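Local coordinates for DUF2666 domain-containing protein (Pyrococcus furiosus, PDB 3V68), which is of unknown function but, as a member of the DUF2666 family, probably binds double-stranded DNA, at residues V78-Q81 with I82-V86; K92-K95 with L96-V100; V104-R107 with E108-N112. All coordinates share one frame; numbering follows the deposited sequence.

Followed from the N terminus, the three contacts come in series. Each joins neighbouring turns of a continuous helical segment and closes no loop, and none encloses or crosses another. Interaction 1 (78-86) occupies the last turns of helix 76-83 and the beta turn that leaves it; interactions 2 (92-100) and 3 (104-112) lie near the start and at the end of the following helix, 91-110. The two helices pack together: Val86 of interaction 1 rests on Leu97 and Val98 of interaction 2, while Val78 and Ile82 reach Leu105 of interaction 3. Interactions 2 and 3 meet only through their shared helix, with centres about 18 Å apart.

Interaction 1: residues V78-Q81 with I82-V86; sequences VSRQ and IGRLV
Val78 and Ile82, one helical turn apart, meet through single methyl groups: CG1 of Val78 lies 3.8 Å from CD1 of Ile82, and the two side chains slant past each other. Val78 places that methyl anti to its backbone N (chi1 166°). Ile82 swings CG1 back beside its own backbone N, 3.2 Å from Val78 O, before the extended chi2 carries CD1 on to the valine. The same carbonyl accepts the hydrogen bond from Ile82 N at 2.9 Å, so apolar carbons crowd round an oxygen already engaged by the backbone. The methyl pair faces inward, and Ile82 continues onto Ala101 and Leu105 of helix 91-110, while Val78 also touches Ile62.

On the solvent side Arg80 and Arg84 run side by side in the same direction. Arg80 CG sits 4.1 Å from Arg84 CZ, over the centre of one guanidinium face, so one methylene of Arg80 rests on the flat head of Arg84. Arg80 bends at chi3, and the two guanidinium planes stand 73° apart, with Arg80 NE 5.0 Å from Arg84 NH1; the like charges pass without touching. Lower on Arg84, CG comes 3.5 Å from Arg80 O, the acceptor for Arg84 N. Leu85 leans its CD1 to 3.5 Å from Gln81 O, while its side chain also meets Asp53 and Ile60.

Successive i to i+4 bonds, from Ile82, Gly83 and Arg84 to Val78, Ser79 and Arg80, give way to a bond from Leu85 N to Ile82 O and then to a type I beta turn from Gly83 to Val86. This is the C-terminal end of an amphipathic helix, its aliphatic face set against the next helix and its arginines outward.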
loop_
_atom_site.group_PDB
_atom_site.type_symbol
_atom_site.label_atom_id
_atom_site.label_comp_id
_atom_site.label_asym_id
_atom_site.label_seq_id
_atom_site.Cartn_x
_atom_site.Cartn_y
_atom_site.Cartn_z
ATOM N N VAL A 78 17.411 11.128 -5.156
ATOM C CA VAL A 78 15.970 11.071 -4.906
ATOM C C VAL A 78 15.669 11.063 -3.408
ATOM O O VAL A 78 14.713 11.699 -2.969
ATOM C CB VAL A 78 15.298 9.898 -5.661
ATOM C CG1 VAL A 78 13.884 9.623 -5.145
ATOM C CG2 VAL A 78 15.259 10.209 -7.150
ATOM N N SER A 79 16.498 10.375 -2.624
ATOM C CA SER A 79 16.341 10.377 -1.171
ATOM C C SER A 79 16.447 11.798 -0.611
ATOM O O SER A 79 15.677 12.183 0.270
ATOM C CB SER A 79 17.360 9.457 -0.499
ATOM O OG SER A 79 17.117 9.387 0.896
ATOM N N ARG A 80 17.393 12.570 -1.143
ATOM C CA ARG A 80 17.558 13.976 -0.764
ATOM C C ARG A 80 16.341 14.813 -1.177
ATOM O O ARG A 80 15.864 15.652 -0.401
ATOM C CB ARG A 80 18.853 14.527 -1.371
ATOM C CG ARG A 80 19.224 15.955 -0.969
ATOM C CD ARG A 80 20.724 16.235 -1.150
ATOM N NE ARG A 80 21.289 15.648 -2.371
ATOM C CZ ARG A 80 22.040 14.546 -2.409
ATOM N NH1 ARG A 80 22.334 13.886 -1.292
ATOM N NH2 ARG A 80 22.498 14.095 -3.569
ATOM N N GLN A 81 15.840 14.575 -2.389
ATOM C CA GLN A 81 14.623 15.237 -2.880
ATOM C C GLN A 81 13.428 14.970 -1.970
ATOM O O GLN A 81 12.671 15.886 -1.649
ATOM C CB GLN A 81 14.280 14.790 -4.308
ATOM C CG GLN A 81 15.184 15.335 -5.403
ATOM C CD GLN A 81 14.753 14.874 -6.786
ATOM O OE1 GLN A 81 15.299 13.913 -7.325
ATOM N NE2 GLN A 81 13.756 15.549 -7.357
ATOM N N ILE A 82 13.265 13.714 -1.559
ATOM C CA ILE A 82 12.171 13.330 -0.672
ATOM C C ILE A 82 12.318 13.990 0.701
ATOM O O ILE A 82 11.345 14.508 1.250
ATOM C CB ILE A 82 12.060 11.786 -0.538
ATOM C CG1 ILE A 82 11.699 11.165 -1.892
ATOM C CG2 ILE A 82 11.025 11.399 0.521
ATOM C CD1 ILE A 82 11.837 9.647 -1.950
ATOM N N GLY A 83 13.536 13.973 1.243
ATOM C CA GLY A 83 13.828 14.581 2.539
ATOM C C GLY A 83 13.429 16.043 2.593
ATOM O O GLY A 83 12.895 16.516 3.596
ATOM N N ARG A 84 13.666 16.746 1.492
ATOM C CA ARG A 84 13.323 18.168 1.393
ATOM C C ARG A 84 11.824 18.442 1.414
ATOM O O ARG A 84 11.392 19.573 1.648
ATOM C CB ARG A 84 13.978 18.784 0.158
ATOM C CG ARG A 84 15.439 19.025 0.388
ATOM C CD ARG A 84 16.180 19.468 -0.836
ATOM N NE ARG A 84 17.512 19.907 -0.436
ATOM C CZ ARG A 84 18.551 20.030 -1.250
ATOM N NH1 ARG A 84 18.440 19.743 -2.538
ATOM N NH2 ARG A 84 19.712 20.443 -0.762
ATOM N N LEU A 85 11.031 17.403 1.178
ATOM C CA LEU A 85 9.585 17.533 1.146
ATOM C C LEU A 85 8.930 17.106 2.463
ATOM O O LEU A 85 7.706 17.142 2.591
ATOM C CB LEU A 85 9.018 16.735 -0.033
ATOM C CG LEU A 85 9.460 17.205 -1.424
ATOM C CD1 LEU A 85 9.293 16.096 -2.439
ATOM C CD2 LEU A 85 8.704 18.459 -1.867
ATOM N N VAL A 86 9.754 16.717 3.434
ATOM C CA VAL A 86 9.268 16.277 4.743
ATOM C C VAL A 86 9.420 17.398 5.768
ATOM O O VAL A 86 10.534 17.863 6.039
ATOM C CB VAL A 86 9.991 14.991 5.223
ATOM C CG1 VAL A 86 9.612 14.657 6.660
ATOM C CG2 VAL A 86 9.657 13.817 4.303
#

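Interaction 2: residues K92-K95 with L96-V100; sequences KLKK and LLVEV
Leu96 reaches back along helix 91-110 to Leu93 and Lys92. Its CB starts 3.4 Å from Leu93 O. CG, anti to the carbonyl carbon and beside the backbone N (chi1 -66°), comes 3.6 Å from Lys92 O, the carbonyl that takes a weak hydrogen bond from Leu96 N. At the tip, CD1 lies 4.1 Å from Lys92 O and 4.2 Å from Leu93 CD2, the latter a loose methyl contact between side chains that pass at a slant. Helix 241-248 adds to both leucines, with Lys246 touching Leu96 and Tyr247 touching Leu93.

Two residues on, the bond is shorter: Val98 N gives Lys94 O a 2.8 Å bond close to the direction of the carbonyl, and Val98 CG2 settles 3.3 Å from the same oxygen. Glu99 N bonds to Lys95 O, whereas the Glu99 carboxylate is held by Lys236 in a salt bridge through OE2 and by Asn243 ND2 through OE1.

Across this helical segment the chemistry is therefore backbone hydrogen bonding plus light aliphatic contact; the charge pairing of Glu99 instead ties the helix to the C-terminal part of the chain, which probably helps hold its carboxylate ionised.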
loop_
_atom_site.group_PDB
_atom_site.type_symbol
_atom_site.label_atom_id
_atom_site.label_comp_id
_atom_site.label_asym_id
_atom_site.label_seq_id
_atom_site.Cartn_x
_atom_site.Cartn_y
_atom_site.Cartn_z
ATOM N N LYS A 92 15.170 11.413 13.944
ATOM C CA LYS A 92 14.547 10.102 14.070
ATOM C C LYS A 92 13.163 10.073 13.417
ATOM O O LYS A 92 12.856 9.168 12.632
ATOM C CB LYS A 92 14.457 9.716 15.550
ATOM C CG LYS A 92 14.532 8.226 15.821
ATOM C CD LYS A 92 15.173 7.932 17.179
ATOM C CE LYS A 92 16.701 7.830 17.092
ATOM N NZ LYS A 92 17.406 9.149 17.171
ATOM N N LEU A 93 12.340 11.072 13.730
ATOM C CA LEU A 93 10.988 11.157 13.174
ATOM C C LEU A 93 11.004 11.432 11.668
ATOM O O LEU A 93 10.172 10.903 10.926
ATOM C CB LEU A 93 10.149 12.206 13.916
ATOM C CG LEU A 93 9.821 11.992 15.401
ATOM C CD1 LEU A 93 9.039 13.179 15.937
ATOM C CD2 LEU A 93 9.051 10.696 15.652
ATOM N N LYS A 94 11.954 12.253 11.220
ATOM C CA LYS A 94 12.100 12.552 9.791
ATOM C C LYS A 94 12.371 11.285 8.975
ATOM O O LYS A 94 11.787 11.092 7.902
ATOM C CB LYS A 94 13.201 13.594 9.560
ATOM C CG LYS A 94 13.294 14.074 8.122
ATOM C CD LYS A 94 14.348 15.153 7.957
ATOM C CE LYS A 94 14.385 15.657 6.524
ATOM N NZ LYS A 94 15.285 16.836 6.371
ATOM N N LYS A 95 13.239 10.419 9.495
ATOM C CA LYS A 95 13.561 9.151 8.845
ATOM C C LYS A 95 12.301 8.305 8.636
ATOM O O LYS A 95 12.114 7.721 7.565
ATOM C CB LYS A 95 14.613 8.373 9.651
ATOM C CG LYS A 95 15.185 7.155 8.927
ATOM C CD LYS A 95 16.265 6.441 9.739
ATOM C CE LYS A 95 16.788 5.218 8.981
ATOM N NZ LYS A 95 17.745 4.390 9.777
ATOM N N LEU A 96 11.445 8.255 9.657
ATOM C CA LEU A 96 10.185 7.509 9.584
ATOM C C LEU A 96 9.281 8.036 8.474
ATOM O O LEU A 96 8.701 7.252 7.709
ATOM C CB LEU A 96 9.453 7.557 10.924
ATOM C CG LEU A 96 10.104 6.857 12.120
ATOM C CD1 LEU A 96 9.332 7.200 13.375
ATOM C CD2 LEU A 96 10.174 5.344 11.916
ATOM N N LEU A 97 9.185 9.360 8.379
ATOM C CA LEU A 97 8.323 10.005 7.387
ATOM C C LEU A 97 8.887 9.925 5.970
ATOM O O LEU A 97 8.126 9.781 5.009
ATOM C CB LEU A 97 8.026 11.456 7.777
ATOM C CG LEU A 97 7.184 11.652 9.042
ATOM C CD1 LEU A 97 7.260 13.099 9.514
ATOM C CD2 LEU A 97 5.733 11.229 8.819
ATOM N N VAL A 98 10.210 10.007 5.841
ATOM C CA VAL A 98 10.876 9.820 4.547
ATOM C C VAL A 98 10.567 8.441 3.954
ATOM O O VAL A 98 10.291 8.323 2.762
ATOM C CB VAL A 98 12.411 10.075 4.628
ATOM C CG1 VAL A 98 13.132 9.551 3.392
ATOM C CG2 VAL A 98 12.689 11.565 4.792
ATOM N N GLU A 99 10.587 7.406 4.792
ATOM C CA GLU A 99 10.262 6.063 4.318
ATOM C C GLU A 99 8.807 5.954 3.834
ATOM O O GLU A 99 8.529 5.299 2.820
ATOM C CB GLU A 99 10.559 5.014 5.392
ATOM C CG GLU A 99 10.536 3.587 4.849
ATOM C CD GLU A 99 10.810 2.526 5.898
ATOM O OE1 GLU A 99 10.844 2.845 7.107
ATOM O OE2 GLU A 99 10.989 1.357 5.498
ATOM N N VAL A 100 7.896 6.611 4.551
ATOM C CA VAL A 100 6.492 6.695 4.143
ATOM C C VAL A 100 6.352 7.396 2.789
ATOM O O VAL A 100 5.697 6.872 1.885
ATOM C CB VAL A 100 5.633 7.400 5.222
ATOM C CG1 VAL A 100 4.224 7.728 4.700
ATOM C CG2 VAL A 100 5.552 6.524 6.462
#

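Interaction 3: residues V104-R107 with E108-N112; sequences VLTR and EILKN
Leu105 and Ile109 lie side by side on the C-terminal turns of the alpha-helix 91-110; Leu105 CD1 comes 3.7 Å from Ile109 CG1. Along the backbone, Glu108 N bonds to Val104 O, Ile109 N to Leu105 O at 2.9 Å, and Leu110 N to Thr106 O. At the end of the series Arg107 O receives two weak bonds, from Leu110 N and from Lys111 N, both of poor angle. The bonding is weaker here than in the turn before.

Polar side chains of this largely buried surface find partners in several places. Thr106 OG1 is bonded to Lys102 O one turn earlier; with OG1 beside the backbone N (chi1 -60°), CG2 lies anti to that N and meets Leu110 CD1 at 3.7 Å. Leu110 also touches Leu66, Leu70 and Leu73 of helix 66-73. Arg107 turns its head out of the helix: NE bonds to Val237 O and NH2 forms a salt bridge with Asp238, with Arg227 nearby. Its aliphatic stem packs by Glu108, CG lying 3.7 Å from Glu108 OE2, although Arg107 NE stays 5.4 Å from that oxygen.

The Glu108 carboxylate, folded back by a bend at chi2 (-50°), has both oxygens engaged. OE1 is met on its syn side by Lys111 NZ at 3.0 Å, 21° out of the carboxylate plane, in a salt bridge reached by a lysine chain extended beyond CG. OE2 accepts from a water, which also donates to Val104 O; that carbonyl therefore serves two donors, Glu108 N and the water, and the water spans from it to Glu108 OE2, 2.7 Å from the carboxylate oxygen.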
loop_
_atom_site.group_PDB
_atom_site.type_symbol
_atom_site.label_atom_id
_atom_site.label_comp_id
_atom_site.label_asym_id
_atom_site.label_seq_id
_atom_site.Cartn_x
_atom_site.Cartn_y
_atom_site.Cartn_z
ATOM N N VAL A 104 5.045 5.991 -0.993
ATOM C CA VAL A 104 4.007 6.647 -1.791
ATOM C C VAL A 104 4.529 6.899 -3.203
ATOM O O VAL A 104 3.864 6.571 -4.190
ATOM C CB VAL A 104 3.533 7.970 -1.128
ATOM C CG1 VAL A 104 2.735 8.823 -2.105
ATOM C CG2 VAL A 104 2.701 7.665 0.104
ATOM N N LEU A 105 5.732 7.463 -3.284
ATOM C CA LEU A 105 6.358 7.748 -4.571
ATOM C C LEU A 105 6.596 6.465 -5.375
ATOM O O LEU A 105 6.294 6.403 -6.563
ATOM C CB LEU A 105 7.672 8.513 -4.375
ATOM C CG LEU A 105 8.426 8.920 -5.643
ATOM C CD1 LEU A 105 7.585 9.876 -6.483
ATOM C CD2 LEU A 105 9.775 9.538 -5.308
ATOM N N THR A 106 7.123 5.441 -4.711
ATOM C CA THR A 106 7.397 4.162 -5.359
ATOM C C THR A 106 6.141 3.545 -5.988
ATOM O O THR A 106 6.173 3.107 -7.142
ATOM C CB THR A 106 8.076 3.184 -4.372
ATOM O OG1 THR A 106 9.307 3.759 -3.923
ATOM C CG2 THR A 106 8.366 1.838 -5.034
ATOM N N ARG A 107 5.031 3.538 -5.250
ATOM C CA ARG A 107 3.776 3.024 -5.786
ATOM C C ARG A 107 3.334 3.807 -7.023
ATOM O O ARG A 107 2.985 3.213 -8.035
ATOM C CB ARG A 107 2.661 3.046 -4.732
ATOM C CG ARG A 107 1.267 2.678 -5.296
ATOM C CD ARG A 107 0.181 2.582 -4.210
ATOM N NE ARG A 107 0.352 1.372 -3.414
ATOM C CZ ARG A 107 -0.415 0.288 -3.492
ATOM N NH1 ARG A 107 -1.473 0.249 -4.298
ATOM N NH2 ARG A 107 -0.140 -0.753 -2.719
ATOM N N GLU A 108 3.353 5.135 -6.936
ATOM C CA GLU A 108 2.851 5.953 -8.037
ATOM C C GLU A 108 3.736 5.863 -9.277
ATOM O O GLU A 108 3.231 5.821 -10.401
ATOM C CB GLU A 108 2.637 7.405 -7.593
ATOM C CG GLU A 108 1.527 7.574 -6.549
ATOM C CD GLU A 108 0.218 6.888 -6.933
ATOM O OE1 GLU A 108 -0.374 7.262 -7.969
ATOM O OE2 GLU A 108 -0.223 5.981 -6.193
ATOM N N ILE A 109 5.050 5.797 -9.069
ATOM C CA ILE A 109 5.997 5.701 -10.188
ATOM C C ILE A 109 5.932 4.339 -10.886
ATOM O O ILE A 109 6.084 4.258 -12.106
ATOM C CB ILE A 109 7.459 6.023 -9.750
ATOM C CG1 ILE A 109 7.602 7.492 -9.305
ATOM C CG2 ILE A 109 8.468 5.689 -10.862
ATOM C CD1 ILE A 109 7.247 8.544 -10.371
ATOM N N LEU A 110 5.688 3.277 -10.122
ATOM C CA LEU A 110 5.794 1.920 -10.665
ATOM C C LEU A 110 4.493 1.215 -11.022
ATOM O O LEU A 110 4.527 0.177 -11.676
ATOM C CB LEU A 110 6.593 1.029 -9.708
ATOM C CG LEU A 110 8.026 1.451 -9.387
ATOM C CD1 LEU A 110 8.625 0.451 -8.420
ATOM C CD2 LEU A 110 8.876 1.568 -10.648
ATOM N N LYS A 111 3.350 1.765 -10.610
ATOM C CA LYS A 111 2.079 1.041 -10.755
ATOM C C LYS A 111 1.664 0.734 -12.198
ATOM O O LYS A 111 0.928 -0.216 -12.435
ATOM C CB LYS A 111 0.940 1.715 -9.981
ATOM C CG LYS A 111 0.570 3.101 -10.459
ATOM C CD LYS A 111 -0.597 3.639 -9.653
ATOM C CE LYS A 111 -1.186 4.875 -10.303
ATOM N NZ LYS A 111 -2.271 5.457 -9.471
ATOM N N ASN A 112 2.142 1.532 -13.148
ATOM C CA ASN A 112 1.898 1.238 -14.557
ATOM C C ASN A 112 3.019 0.431 -15.219
ATOM O O ASN A 112 2.904 0.062 -16.390
ATOM C CB ASN A 112 1.614 2.525 -15.345
ATOM C CG ASN A 112 0.349 3.229 -14.883
ATOM O OD1 ASN A 112 -0.686 2.599 -14.657
ATOM N ND2 ASN A 112 0.428 4.548 -14.753
HETATM O O HOH W 1 0.930 6.254 -3.748
#